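Local coordinates for 5-formaminoimidazole-4-carboxamide-1-(beta)-D-ribofuranosyl 5'-monophosphate synthetase (Methanocaldococcus jannaschii, PDB 2R7L), which catalyses the ATP- and formate-dependent formylation of AICAR to FAICAR, a folate-independent step of purine biosynthesis, at residues A[228-233]-A[251-256]; A[152-157]-A[197-202]; A[37-42]-A[343-348]. One frame throughout, in Å; residues are numbered along the deposited sequence.

Interaction 1: residues A[228-233]-A[251-256]; sequences RYESNI and PSYVIT. With ATP (adenosine-5'-triphosphate), chain E; AMZ (aminoimidazole 4-carboxamide ribonucleotide), chain F.
Backbone hydrogen bonds carry most of the contact between Ser231 and Val254, an antiparallel pair that bonds in both directions. Ser231 N donates to Val254 O at 2.9 Å. Two residues back along the strand, past Glu230 and Ile255, Tyr229 O takes two donors from Thr256, N and OG1, the latter from above the carbonyl plane at 2.8 Å. Where the chain turns past a cis peptide bond between Ser231 and Asn232, side chains join the pairing. Ser252 OG accepts from Asn232 N, while Asn232 OD1 accepts from Ser252 N at 2.9 Å, and Ile233 N still bonds Ser252 O. Ser252 OG also bonds Glu302 of a second subunit, which ties this corner to the assembly.

Apolar contact is concentrated on Ile233, whose CB lies over one face of the Tyr253 ring, 4.2 Å from its centroid. CD1 of the same isoleucine reaches Pro251 CB. Elsewhere, Ile255 CD1 meets the bent chain of Arg228 at CD, 3.5 Å away.

Ligand contacts gather on the face bearing Glu230 and Ile255. ATP O2' donates to Glu230 OE1 at 3.1 Å; O3' sits implausibly close to OE2, so that bond is doubtful in detail. Arg238 of a third subunit also pairs with OE1. Arg228 makes two weak bonds to ATP O2G, its stronger partner being Asp316, and AMZ N2 lies over one guanidinium face, toward its rim, 3.2 Å above the plane. Carboxylate recognition of the ribose, next to an arginine that touches both the gamma-phosphate and AMZ, marks this as the active site of an ATP-grasp ligase.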
loop_
_atom_site.group_PDB
_atom_site.type_symbol
_atom_site.label_atom_id
_atom_site.label_comp_id
_atom_site.label_asym_id
_atom_site.label_seq_id
_atom_site.Cartn_x
_atom_site.Cartn_y
_atom_site.Cartn_z
ATOM N N ARG A 228 -12.002 -15.844 24.079
ATOM C CA ARG A 228 -13.427 -16.018 23.836
ATOM C C ARG A 228 -14.238 -14.968 24.570
ATOM O O ARG A 228 -13.830 -14.481 25.626
ATOM C CB ARG A 228 -13.891 -17.399 24.295
ATOM C CG ARG A 228 -13.145 -18.559 23.679
ATOM C CD ARG A 228 -13.251 -18.521 22.171
ATOM N NE ARG A 228 -13.226 -19.860 21.599
ATOM C CZ ARG A 228 -12.714 -20.158 20.410
ATOM N NH1 ARG A 228 -12.170 -19.210 19.659
ATOM N NH2 ARG A 228 -12.742 -21.411 19.975
ATOM N N TYR A 229 -15.395 -14.642 24.000
ATOM C CA TYR A 229 -16.354 -13.726 24.600
ATOM C C TYR A 229 -17.643 -14.529 24.654
ATOM O O TYR A 229 -18.319 -14.714 23.635
ATOM C CB TYR A 229 -16.512 -12.484 23.723
ATOM C CG TYR A 229 -17.061 -11.267 24.416
ATOM C CD1 TYR A 229 -16.752 -11.005 25.739
ATOM C CD2 TYR A 229 -17.854 -10.355 23.737
ATOM C CE1 TYR A 229 -17.233 -9.897 26.373
ATOM C CE2 TYR A 229 -18.337 -9.223 24.369
ATOM C CZ TYR A 229 -18.021 -9.009 25.690
ATOM O OH TYR A 229 -18.491 -7.904 26.351
ATOM N N GLU A 230 -17.963 -15.025 25.847
ATOM C CA GLU A 230 -19.019 -16.017 26.029
ATOM C C GLU A 230 -20.183 -15.499 26.884
ATOM O O GLU A 230 -19.986 -14.715 27.805
ATOM C CB GLU A 230 -18.414 -17.301 26.611
ATOM C CG GLU A 230 -17.498 -18.017 25.622
ATOM C CD GLU A 230 -16.530 -18.986 26.266
ATOM O OE1 GLU A 230 -16.245 -18.846 27.478
ATOM O OE2 GLU A 230 -16.041 -19.885 25.545
ATOM N N SER A 231 -21.397 -15.918 26.538
ATOM C CA SER A 231 -22.606 -15.530 27.264
ATOM C C SER A 231 -23.248 -16.792 27.872
ATOM O O SER A 231 -23.369 -17.799 27.191
ATOM C CB SER A 231 -23.584 -14.851 26.307
ATOM O OG SER A 231 -24.647 -14.218 27.003
ATOM N N ASN A 232 -23.702 -16.730 29.125
ATOM C CA ASN A 232 -23.829 -15.479 29.870
ATOM C C ASN A 232 -22.625 -15.179 30.751
ATOM O O ASN A 232 -22.539 -14.114 31.359
ATOM C CB ASN A 232 -25.112 -15.497 30.715
ATOM C CG ASN A 232 -25.033 -16.456 31.901
ATOM O OD1 ASN A 232 -23.966 -16.977 32.235
ATOM N ND2 ASN A 232 -26.171 -16.688 32.547
ATOM N N ILE A 233 -21.675 -16.102 30.789
ATOM C CA ILE A 233 -20.615 -16.023 31.783
ATOM C C ILE A 233 -19.950 -14.651 31.815
ATOM O O ILE A 233 -19.814 -14.056 32.881
ATOM C CB ILE A 233 -19.568 -17.140 31.598
ATOM C CG1 ILE A 233 -18.533 -17.096 32.735
ATOM C CG2 ILE A 233 -18.906 -17.044 30.234
ATOM C CD1 ILE A 233 -19.138 -17.313 34.119
ATOM N N PRO A 251 -24.213 -19.976 35.340
ATOM C CA PRO A 251 -23.378 -19.597 34.206
ATOM C C PRO A 251 -23.634 -20.469 32.984
ATOM O O PRO A 251 -23.935 -21.660 33.108
ATOM C CB PRO A 251 -21.953 -19.832 34.719
ATOM C CG PRO A 251 -22.101 -20.864 35.793
ATOM C CD PRO A 251 -23.425 -20.561 36.440
ATOM N N SER A 252 -23.533 -19.861 31.812
ATOM C CA SER A 252 -23.468 -20.604 30.569
ATOM C C SER A 252 -22.278 -20.087 29.772
ATOM O O SER A 252 -21.777 -18.993 30.034
ATOM C CB SER A 252 -24.762 -20.458 29.776
ATOM O OG SER A 252 -25.189 -19.113 29.774
ATOM N N TYR A 253 -21.825 -20.881 28.811
ATOM C CA TYR A 253 -20.588 -20.590 28.094
ATOM C C TYR A 253 -20.797 -20.639 26.580
ATOM O O TYR A 253 -20.021 -21.249 25.852
ATOM C CB TYR A 253 -19.495 -21.567 28.542
ATOM C CG TYR A 253 -19.149 -21.428 30.011
ATOM C CD1 TYR A 253 -17.994 -20.765 30.411
ATOM C CD2 TYR A 253 -19.988 -21.943 31.001
ATOM C CE1 TYR A 253 -17.675 -20.626 31.749
ATOM C CE2 TYR A 253 -19.678 -21.801 32.351
ATOM C CZ TYR A 253 -18.520 -21.145 32.714
ATOM O OH TYR A 253 -18.199 -20.997 34.043
ATOM N N VAL A 254 -21.859 -19.987 26.119
ATOM C CA VAL A 254 -22.182 -19.940 24.702
ATOM C C VAL A 254 -21.282 -18.938 23.968
ATOM O O VAL A 254 -21.290 -17.745 24.289
ATOM C CB VAL A 254 -23.645 -19.512 24.498
ATOM C CG1 VAL A 254 -23.998 -19.511 23.014
ATOM C CG2 VAL A 254 -24.582 -20.424 25.278
ATOM N N ILE A 255 -20.513 -19.414 22.985
ATOM C CA ILE A 255 -19.629 -18.521 22.226
ATOM C C ILE A 255 -20.423 -17.443 21.507
ATOM O O ILE A 255 -21.340 -17.743 20.733
ATOM C CB ILE A 255 -18.717 -19.272 21.211
ATOM C CG1 ILE A 255 -17.618 -18.339 20.700
ATOM C CG2 ILE A 255 -19.522 -19.828 20.036
ATOM C CD1 ILE A 255 -16.688 -17.839 21.795
ATOM N N THR A 256 -20.084 -16.183 21.773
ATOM C CA THR A 256 -20.767 -15.079 21.108
ATOM C C THR A 256 -19.835 -14.168 20.302
ATOM O O THR A 256 -20.298 -13.360 19.499
ATOM C CB THR A 256 -21.585 -14.215 22.091
ATOM O OG1 THR A 256 -20.706 -13.469 22.945
ATOM C CG2 THR A 256 -22.501 -15.086 22.926
HETATM P PG ATP E . -16.474 -23.361 21.509
HETATM O O1G ATP E . -16.477 -23.921 20.104
HETATM O O2G ATP E . -15.150 -22.760 21.939
HETATM O O3G ATP E . -17.672 -22.494 21.815
HETATM P PB ATP E . -15.525 -25.768 22.707
HETATM O O1B ATP E . -14.379 -25.520 21.758
HETATM O O2B ATP E . -16.171 -27.135 22.716
HETATM O O3B ATP E . -16.684 -24.667 22.451
HETATM P PA ATP E . -15.574 -25.989 25.577
HETATM O O1A ATP E . -14.698 -27.117 26.057
HETATM O O2A ATP E . -17.065 -26.138 25.445
HETATM O O3A ATP E . -14.958 -25.431 24.183
HETATM O "O5'" ATP E . -15.297 -24.747 26.549
HETATM C "C5'" ATP E . -16.226 -23.676 26.596
HETATM C "C4'" ATP E . -15.698 -22.648 27.583
HETATM O "O4'" ATP E . -15.701 -23.184 28.911
HETATM C "C3'" ATP E . -14.256 -22.259 27.309
HETATM O "O3'" ATP E . -14.157 -21.199 26.353
HETATM C "C2'" ATP E . -13.757 -21.848 28.680
HETATM O "O2'" ATP E . -14.081 -20.482 28.938
HETATM C "C1'" ATP E . -14.555 -22.727 29.635
HETATM N N9 ATP E . -13.724 -23.900 29.966
HETATM C C8 ATP E . -13.669 -25.034 29.241
HETATM N N7 ATP E . -12.805 -25.919 29.794
HETATM C C5 ATP E . -12.304 -25.355 30.909
HETATM C C6 ATP E . -11.351 -25.758 31.966
HETATM N N6 ATP E . -10.741 -26.969 31.941
HETATM N N1 ATP E . -11.098 -24.865 32.944
HETATM C C2 ATP E . -11.694 -23.652 32.977
HETATM N N3 ATP E . -12.574 -23.228 32.056
HETATM C C4 ATP E . -12.903 -24.015 31.010
HETATM O O5 AMZ F . -16.317 -17.080 17.144
HETATM C C6 AMZ F . -16.032 -18.214 17.537
HETATM N N2 AMZ F . -15.027 -18.492 18.364
HETATM C C3A AMZ F . -16.852 -19.415 17.097
HETATM C C7A AMZ F . -16.729 -20.718 17.544
HETATM N N3 AMZ F . -15.864 -21.190 18.444
HETATM N N1 AMZ F . -17.841 -19.374 16.213
HETATM C C5 AMZ F . -18.320 -20.621 16.102
HETATM N N AMZ F . -17.641 -21.437 16.915
HETATM C C1 AMZ F . -17.859 -22.896 17.072
HETATM C C2 AMZ F . -18.910 -23.227 18.133
HETATM C C3 AMZ F . -20.154 -23.530 17.319
HETATM O O2 AMZ F . -20.892 -24.571 17.955
HETATM O O1 AMZ F . -18.476 -24.407 18.821
HETATM O O AMZ F . -18.381 -23.318 15.802
HETATM C C AMZ F . -19.576 -24.076 16.016
HETATM C C4 AMZ F . -20.498 -23.796 14.813
HETATM O O3 AMZ F . -20.750 -22.399 14.703
HETATM P P AMZ F . -22.213 -21.890 14.383
HETATM O OP1 AMZ F . -22.723 -22.266 13.040
HETATM O O4 AMZ F . -23.180 -22.469 15.530
HETATM O OP2 AMZ F . -22.208 -20.280 14.569
#

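Interaction 2: residues A[152-157]-A[197-202]; sequences TVIVKF and HIEEYV. With ATP (adenosine-5'-triphosphate), chain E.
Lys156 and Glu199 meet across two antiparallel strands, NZ to OE2 at 2.8 Å in a salt bridge, with NZ above the carboxylate plane. The lysine chain is extended, CD anti to CA (chi2 172°), and takes NZ to the nucleotide. The backbones are tightly laced: Ile154 and Glu199 bond in both directions, as do Lys156 and His197, the latter with N-H...O angles of 172°. Packing is close on the ATP side too, where Ile154 CB touches Tyr201 CD1 at 3.9 Å and adenine C2 lies 3.6 Å above the plane of the Tyr201 ring, over its centre. Away from the nucleotide, Val155 CG1 and Ile198 CG1 are 4.1 Å apart, and Phe175 of helix 172-184 covers both residues. Thr152, His197 and Glu200 are partly exposed, but the loose end is the poorly ordered Phe157, which makes no contact with segment 197-202.

Lys156 NZ also donates to ATP N7 and O1A, while ATP N6 donates to Glu199 OE2 and Glu200 O, and Val202 N donates to ATP N1 at 2.9 Å. Adenine is thus read along its N1, N6 and N7 edge, and the lysine charge is likely to be balanced by both the carboxylate and the alpha-phosphate.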
loop_
_atom_site.group_PDB
_atom_site.type_symbol
_atom_site.label_atom_id
_atom_site.label_comp_id
_atom_site.label_asym_id
_atom_site.label_seq_id
_atom_site.Cartn_x
_atom_site.Cartn_y
_atom_site.Cartn_z
ATOM N N THR A 152 -11.699 -27.742 42.388
ATOM C CA THR A 152 -12.710 -27.110 41.563
ATOM C C THR A 152 -12.688 -27.765 40.186
ATOM O O THR A 152 -11.623 -28.015 39.615
ATOM C CB THR A 152 -12.504 -25.586 41.469
ATOM O OG1 THR A 152 -12.419 -25.045 42.791
ATOM C CG2 THR A 152 -13.669 -24.922 40.746
ATOM N N VAL A 153 -13.868 -28.081 39.671
ATOM C CA VAL A 153 -13.959 -28.734 38.382
ATOM C C VAL A 153 -14.991 -28.038 37.519
ATOM O O VAL A 153 -15.874 -27.342 38.032
ATOM C CB VAL A 153 -14.333 -30.237 38.510
ATOM C CG1 VAL A 153 -13.222 -31.017 39.192
ATOM C CG2 VAL A 153 -15.647 -30.408 39.248
ATOM N N ILE A 154 -14.870 -28.216 36.207
ATOM C CA ILE A 154 -15.923 -27.802 35.294
ATOM C C ILE A 154 -16.546 -29.064 34.715
ATOM O O ILE A 154 -15.851 -30.050 34.456
ATOM C CB ILE A 154 -15.397 -26.855 34.174
ATOM C CG1 ILE A 154 -16.546 -26.363 33.286
ATOM C CG2 ILE A 154 -14.324 -27.539 33.355
ATOM C CD1 ILE A 154 -16.185 -25.160 32.416
ATOM N N VAL A 155 -17.859 -29.047 34.538
ATOM C CA VAL A 155 -18.555 -30.228 34.052
ATOM C C VAL A 155 -19.256 -29.937 32.734
ATOM O O VAL A 155 -20.102 -29.045 32.654
ATOM C CB VAL A 155 -19.569 -30.775 35.089
ATOM C CG1 VAL A 155 -20.081 -32.130 34.646
ATOM C CG2 VAL A 155 -18.917 -30.883 36.464
ATOM N N LYS A 156 -18.894 -30.710 31.712
ATOM C CA LYS A 156 -19.372 -30.499 30.349
ATOM C C LYS A 156 -20.284 -31.635 29.877
ATOM O O LYS A 156 -20.175 -32.768 30.347
ATOM C CB LYS A 156 -18.178 -30.364 29.401
ATOM C CG LYS A 156 -17.202 -29.269 29.792
ATOM C CD LYS A 156 -15.950 -29.315 28.936
ATOM C CE LYS A 156 -15.072 -28.099 29.195
ATOM N NZ LYS A 156 -13.723 -28.206 28.558
ATOM N N PHE A 157 -21.178 -31.318 28.942
ATOM C CA PHE A 157 -22.112 -32.300 28.394
ATOM C C PHE A 157 -22.196 -32.197 26.871
ATOM O O PHE A 157 -21.636 -33.023 26.146
ATOM C CB PHE A 157 -23.501 -32.115 29.010
ATOM C CG PHE A 157 -23.494 -32.049 30.512
ATOM C CD1 PHE A 157 -23.337 -30.838 31.165
ATOM C CD2 PHE A 157 -23.641 -33.197 31.270
ATOM C CE1 PHE A 157 -23.326 -30.773 32.549
ATOM C CE2 PHE A 157 -23.633 -33.139 32.653
ATOM C CZ PHE A 157 -23.473 -31.925 33.294
ATOM N N HIS A 197 -18.831 -35.077 31.499
ATOM C CA HIS A 197 -17.378 -35.022 31.475
ATOM C C HIS A 197 -16.884 -34.019 32.514
ATOM O O HIS A 197 -17.201 -32.832 32.450
ATOM C CB HIS A 197 -16.863 -34.659 30.079
ATOM C CG HIS A 197 -15.373 -34.520 30.004
ATOM N ND1 HIS A 197 -14.529 -35.605 29.889
ATOM C CD2 HIS A 197 -14.576 -33.426 30.031
ATOM C CE1 HIS A 197 -13.277 -35.183 29.846
ATOM N NE2 HIS A 197 -13.277 -33.865 29.931
ATOM N N ILE A 198 -16.105 -34.512 33.470
ATOM C CA ILE A 198 -15.641 -33.707 34.589
ATOM C C ILE A 198 -14.147 -33.505 34.475
ATOM O O ILE A 198 -13.396 -34.479 34.404
ATOM C CB ILE A 198 -15.926 -34.416 35.939
ATOM C CG1 ILE A 198 -17.390 -34.863 36.015
ATOM C CG2 ILE A 198 -15.548 -33.521 37.121
ATOM C CD1 ILE A 198 -17.706 -35.749 37.208
ATOM N N GLU A 199 -13.707 -32.248 34.457
ATOM C CA GLU A 199 -12.273 -31.974 34.426
ATOM C C GLU A 199 -11.873 -30.810 35.314
ATOM O O GLU A 199 -12.688 -29.958 35.670
ATOM C CB GLU A 199 -11.776 -31.732 32.988
ATOM C CG GLU A 199 -12.462 -30.568 32.270
ATOM C CD GLU A 199 -11.846 -30.264 30.907
ATOM O OE1 GLU A 199 -11.324 -31.196 30.257
ATOM O OE2 GLU A 199 -11.888 -29.089 30.482
ATOM N N GLU A 200 -10.595 -30.787 35.656
ATOM C CA GLU A 200 -10.017 -29.712 36.430
ATOM C C GLU A 200 -10.397 -28.342 35.868
ATOM O O GLU A 200 -10.217 -28.074 34.683
ATOM C CB GLU A 200 -8.500 -29.868 36.427
ATOM C CG GLU A 200 -7.750 -28.696 37.011
ATOM C CD GLU A 200 -6.259 -28.848 36.861
ATOM O OE1 GLU A 200 -5.823 -29.743 36.100
ATOM O OE2 GLU A 200 -5.523 -28.080 37.512
ATOM N N TYR A 201 -10.940 -27.478 36.717
ATOM C CA TYR A 201 -11.156 -26.097 36.326
ATOM C C TYR A 201 -9.789 -25.419 36.347
ATOM O O TYR A 201 -9.173 -25.296 37.410
ATOM C CB TYR A 201 -12.124 -25.392 37.282
ATOM C CG TYR A 201 -12.592 -24.055 36.759
ATOM C CD1 TYR A 201 -13.828 -23.929 36.137
ATOM C CD2 TYR A 201 -11.788 -22.921 36.861
ATOM C CE1 TYR A 201 -14.263 -22.709 35.643
ATOM C CE2 TYR A 201 -12.213 -21.690 36.371
ATOM C CZ TYR A 201 -13.449 -21.596 35.758
ATOM O OH TYR A 201 -13.886 -20.389 35.265
ATOM N N VAL A 202 -9.292 -25.019 35.174
ATOM C CA VAL A 202 -8.005 -24.331 35.112
ATOM C C VAL A 202 -8.230 -22.838 35.273
ATOM O O VAL A 202 -9.058 -22.250 34.582
ATOM C CB VAL A 202 -7.249 -24.616 33.794
ATOM C CG1 VAL A 202 -5.983 -23.763 33.712
ATOM C CG2 VAL A 202 -6.904 -26.113 33.683
HETATM P PG ATP E . -16.474 -23.361 21.509
HETATM O O1G ATP E . -16.477 -23.921 20.104
HETATM O O2G ATP E . -15.150 -22.760 21.939
HETATM O O3G ATP E . -17.672 -22.494 21.815
HETATM P PB ATP E . -15.525 -25.768 22.707
HETATM O O1B ATP E . -14.379 -25.520 21.758
HETATM O O2B ATP E . -16.171 -27.135 22.716
HETATM O O3B ATP E . -16.684 -24.667 22.451
HETATM P PA ATP E . -15.574 -25.989 25.577
HETATM O O1A ATP E . -14.698 -27.117 26.057
HETATM O O2A ATP E . -17.065 -26.138 25.445
HETATM O O3A ATP E . -14.958 -25.431 24.183
HETATM O "O5'" ATP E . -15.297 -24.747 26.549
HETATM C "C5'" ATP E . -16.226 -23.676 26.596
HETATM C "C4'" ATP E . -15.698 -22.648 27.583
HETATM O "O4'" ATP E . -15.701 -23.184 28.911
HETATM C "C3'" ATP E . -14.256 -22.259 27.309
HETATM O "O3'" ATP E . -14.157 -21.199 26.353
HETATM C "C2'" ATP E . -13.757 -21.848 28.680
HETATM O "O2'" ATP E . -14.081 -20.482 28.938
HETATM C "C1'" ATP E . -14.555 -22.727 29.635
HETATM N N9 ATP E . -13.724 -23.900 29.966
HETATM C C8 ATP E . -13.669 -25.034 29.241
HETATM N N7 ATP E . -12.805 -25.919 29.794
HETATM C C5 ATP E . -12.304 -25.355 30.909
HETATM C C6 ATP E . -11.351 -25.758 31.966
HETATM N N6 ATP E . -10.741 -26.969 31.941
HETATM N N1 ATP E . -11.098 -24.865 32.944
HETATM C C2 ATP E . -11.694 -23.652 32.977
HETATM N N3 ATP E . -12.574 -23.228 32.056
HETATM C C4 ATP E . -12.903 -24.015 31.010
#

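Interaction 3: residues A[37-42]-A[343-348]; sequences KLEGFS and IAREIK
The Phe41 ring turns its edge to helix 339-353, with Lys348 N near the ring plane, 3.7 Å from CZ. CZ also touches Ile347 CG2, and CE2 approaches Ala344 O, both obliquely. The Arg345 guanidinium likewise uses its edge: Glu39 OE2 lies near its plane, 2.8 Å from NH2, although NH2 itself stands above the carboxylate plane. The two planes are 61° apart, and a second bond, from Arg345 NE to Glu39 OE1, is weak at 3.5 Å.

Glu39 is bent at chi2 (-67°), which swings CD aside while CG rests on Ala344 CB at 3.8 Å. Its OE2 has a further partner in Gln341. Lys348, extended beyond CG, crosses Glu39 at about a right angle, and its NZ bonds Glu39 O at 2.9 Å from above the carbonyl plane. Its salt bridge to OE1 is long, but a water accepting from NZ donates to the same oxygen. An alanine in place of Glu39 would remove the carboxylate, probably leaving Arg345 and the water without this partner and opening a gap where CG had met Ala344 CB.

Helix 29-38 ends in a Schellman motif, with Gly40 at positive phi and Gly40 N bonded to Lys37 O. A salt-bridge network and a phenylalanine edge thus join this helix end and the turn after it, which leads into the parallel sheet of the N-terminal Rossmann-like region, to helix 339-353.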
loop_
_atom_site.group_PDB
_atom_site.type_symbol
_atom_site.label_atom_id
_atom_site.label_comp_id
_atom_site.label_asym_id
_atom_site.label_seq_id
_atom_site.Cartn_x
_atom_site.Cartn_y
_atom_site.Cartn_z
ATOM N N LYS A 37 -10.329 -13.962 -2.666
ATOM C CA LYS A 37 -10.378 -12.873 -3.616
ATOM C C LYS A 37 -9.039 -12.139 -3.654
ATOM O O LYS A 37 -8.523 -11.841 -4.727
ATOM C CB LYS A 37 -11.493 -11.892 -3.246
ATOM C CG LYS A 37 -12.897 -12.443 -3.416
ATOM C CD LYS A 37 -13.406 -12.274 -4.829
ATOM C CE LYS A 37 -13.774 -10.826 -5.106
ATOM N NZ LYS A 37 -14.408 -10.658 -6.439
ATOM N N LEU A 38 -8.484 -11.853 -2.478
ATOM C CA LEU A 38 -7.226 -11.109 -2.372
ATOM C C LEU A 38 -6.070 -11.868 -3.009
ATOM O O LEU A 38 -5.075 -11.259 -3.408
ATOM C CB LEU A 38 -6.888 -10.782 -0.902
ATOM C CG LEU A 38 -7.653 -9.637 -0.224
ATOM C CD1 LEU A 38 -7.353 -9.592 1.272
ATOM C CD2 LEU A 38 -7.343 -8.293 -0.865
ATOM N N GLU A 39 -6.190 -13.193 -3.094
ATOM C CA GLU A 39 -5.147 -14.009 -3.737
ATOM C C GLU A 39 -5.431 -14.268 -5.225
ATOM O O GLU A 39 -4.646 -14.916 -5.910
ATOM C CB GLU A 39 -4.951 -15.332 -2.991
ATOM C CG GLU A 39 -4.307 -15.162 -1.610
ATOM C CD GLU A 39 -2.869 -14.685 -1.692
ATOM O OE1 GLU A 39 -2.059 -15.355 -2.372
ATOM O OE2 GLU A 39 -2.544 -13.644 -1.079
ATOM N N GLY A 40 -6.559 -13.768 -5.716
ATOM C CA GLY A 40 -6.849 -13.819 -7.145
ATOM C C GLY A 40 -7.886 -14.839 -7.552
ATOM O O GLY A 40 -8.198 -14.972 -8.733
ATOM N N PHE A 41 -8.433 -15.559 -6.576
ATOM C CA PHE A 41 -9.443 -16.565 -6.859
ATOM C C PHE A 41 -10.803 -15.935 -7.054
ATOM O O PHE A 41 -11.095 -14.880 -6.496
ATOM C CB PHE A 41 -9.541 -17.577 -5.717
ATOM C CG PHE A 41 -8.340 -18.448 -5.575
ATOM C CD1 PHE A 41 -8.257 -19.650 -6.253
ATOM C CD2 PHE A 41 -7.299 -18.074 -4.746
ATOM C CE1 PHE A 41 -7.145 -20.467 -6.110
ATOM C CE2 PHE A 41 -6.189 -18.875 -4.601
ATOM C CZ PHE A 41 -6.108 -20.073 -5.286
ATOM N N SER A 42 -11.625 -16.580 -7.873
ATOM C CA SER A 42 -13.048 -16.320 -7.859
ATOM C C SER A 42 -13.638 -17.237 -6.776
ATOM O O SER A 42 -13.160 -18.351 -6.577
ATOM C CB SER A 42 -13.667 -16.612 -9.225
ATOM O OG SER A 42 -14.995 -16.123 -9.284
ATOM N N ILE A 343 -4.778 -19.512 3.896
ATOM C CA ILE A 343 -5.285 -20.743 3.289
ATOM C C ILE A 343 -5.239 -20.620 1.755
ATOM O O ILE A 343 -4.660 -21.465 1.075
ATOM C CB ILE A 343 -6.723 -21.051 3.772
ATOM C CG1 ILE A 343 -6.708 -21.486 5.244
ATOM C CG2 ILE A 343 -7.393 -22.106 2.893
ATOM C CD1 ILE A 343 -8.054 -21.387 5.927
ATOM N N ALA A 344 -5.824 -19.541 1.235
ATOM C CA ALA A 344 -5.885 -19.275 -0.209
ATOM C C ALA A 344 -4.510 -19.275 -0.864
ATOM O O ALA A 344 -4.336 -19.786 -1.963
ATOM C CB ALA A 344 -6.578 -17.970 -0.469
ATOM N N ARG A 345 -3.535 -18.707 -0.171
ATOM C CA ARG A 345 -2.185 -18.642 -0.671
ATOM C C ARG A 345 -1.572 -20.032 -0.816
ATOM O O ARG A 345 -0.911 -20.318 -1.812
ATOM C CB ARG A 345 -1.333 -17.779 0.257
ATOM C CG ARG A 345 0.144 -17.852 -0.035
ATOM C CD ARG A 345 0.843 -16.687 0.615
ATOM N NE ARG A 345 0.127 -15.451 0.322
ATOM C CZ ARG A 345 0.271 -14.318 1.001
ATOM N NH1 ARG A 345 1.104 -14.261 2.031
ATOM N NH2 ARG A 345 -0.432 -13.249 0.654
ATOM N N GLU A 346 -1.786 -20.888 0.179
ATOM C CA GLU A 346 -1.276 -22.252 0.124
ATOM C C GLU A 346 -1.906 -22.946 -1.073
ATOM O O GLU A 346 -1.246 -23.692 -1.781
ATOM C CB GLU A 346 -1.565 -23.021 1.423
ATOM C CG GLU A 346 -0.646 -24.245 1.674
ATOM C CD GLU A 346 0.747 -23.857 2.139
ATOM O OE1 GLU A 346 1.064 -22.643 2.162
ATOM O OE2 GLU A 346 1.538 -24.764 2.491
ATOM N N ILE A 347 -3.183 -22.684 -1.309
ATOM C CA ILE A 347 -3.846 -23.243 -2.477
ATOM C C ILE A 347 -3.202 -22.702 -3.761
ATOM O O ILE A 347 -2.849 -23.476 -4.654
ATOM C CB ILE A 347 -5.364 -22.997 -2.448
ATOM C CG1 ILE A 347 -5.989 -23.728 -1.244
ATOM C CG2 ILE A 347 -6.002 -23.485 -3.736
ATOM C CD1 ILE A 347 -7.498 -23.513 -1.070
ATOM N N LYS A 348 -3.023 -21.380 -3.829
ATOM C CA LYS A 348 -2.360 -20.731 -4.956
ATOM C C LYS A 348 -1.009 -21.382 -5.235
ATOM O O LYS A 348 -0.785 -21.921 -6.315
ATOM C CB LYS A 348 -2.184 -19.235 -4.675
ATOM C CG LYS A 348 -1.847 -18.385 -5.891
ATOM C CD LYS A 348 -1.523 -16.965 -5.465
ATOM C CE LYS A 348 -1.721 -15.988 -6.597
ATOM N NZ LYS A 348 -1.752 -14.578 -6.115
HETATM O O HOH W 1 0.194 -14.155 -3.527
#

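Interactions 2 and 1 follow one another along the chain and lie in different antiparallel sheets, the four-stranded one holding strands 153-156 and 197-200 and the five-stranded one holding 219-230 and 253-263. Their centres are about 16 Å apart, and they do not touch; the same ATP bridges them, adenine at interaction 2 and ribose with gamma-phosphate at interaction 1. They thus form two sides of one ATP site, and both touch the third subunit. Interaction 3 closes a loop enclosing both, its centre about 33 Å from that of interaction 1 and about 41 Å from that of interaction 2. It lies across the chain's centre from them, joining an N-terminal segment to a helix near the C-terminus.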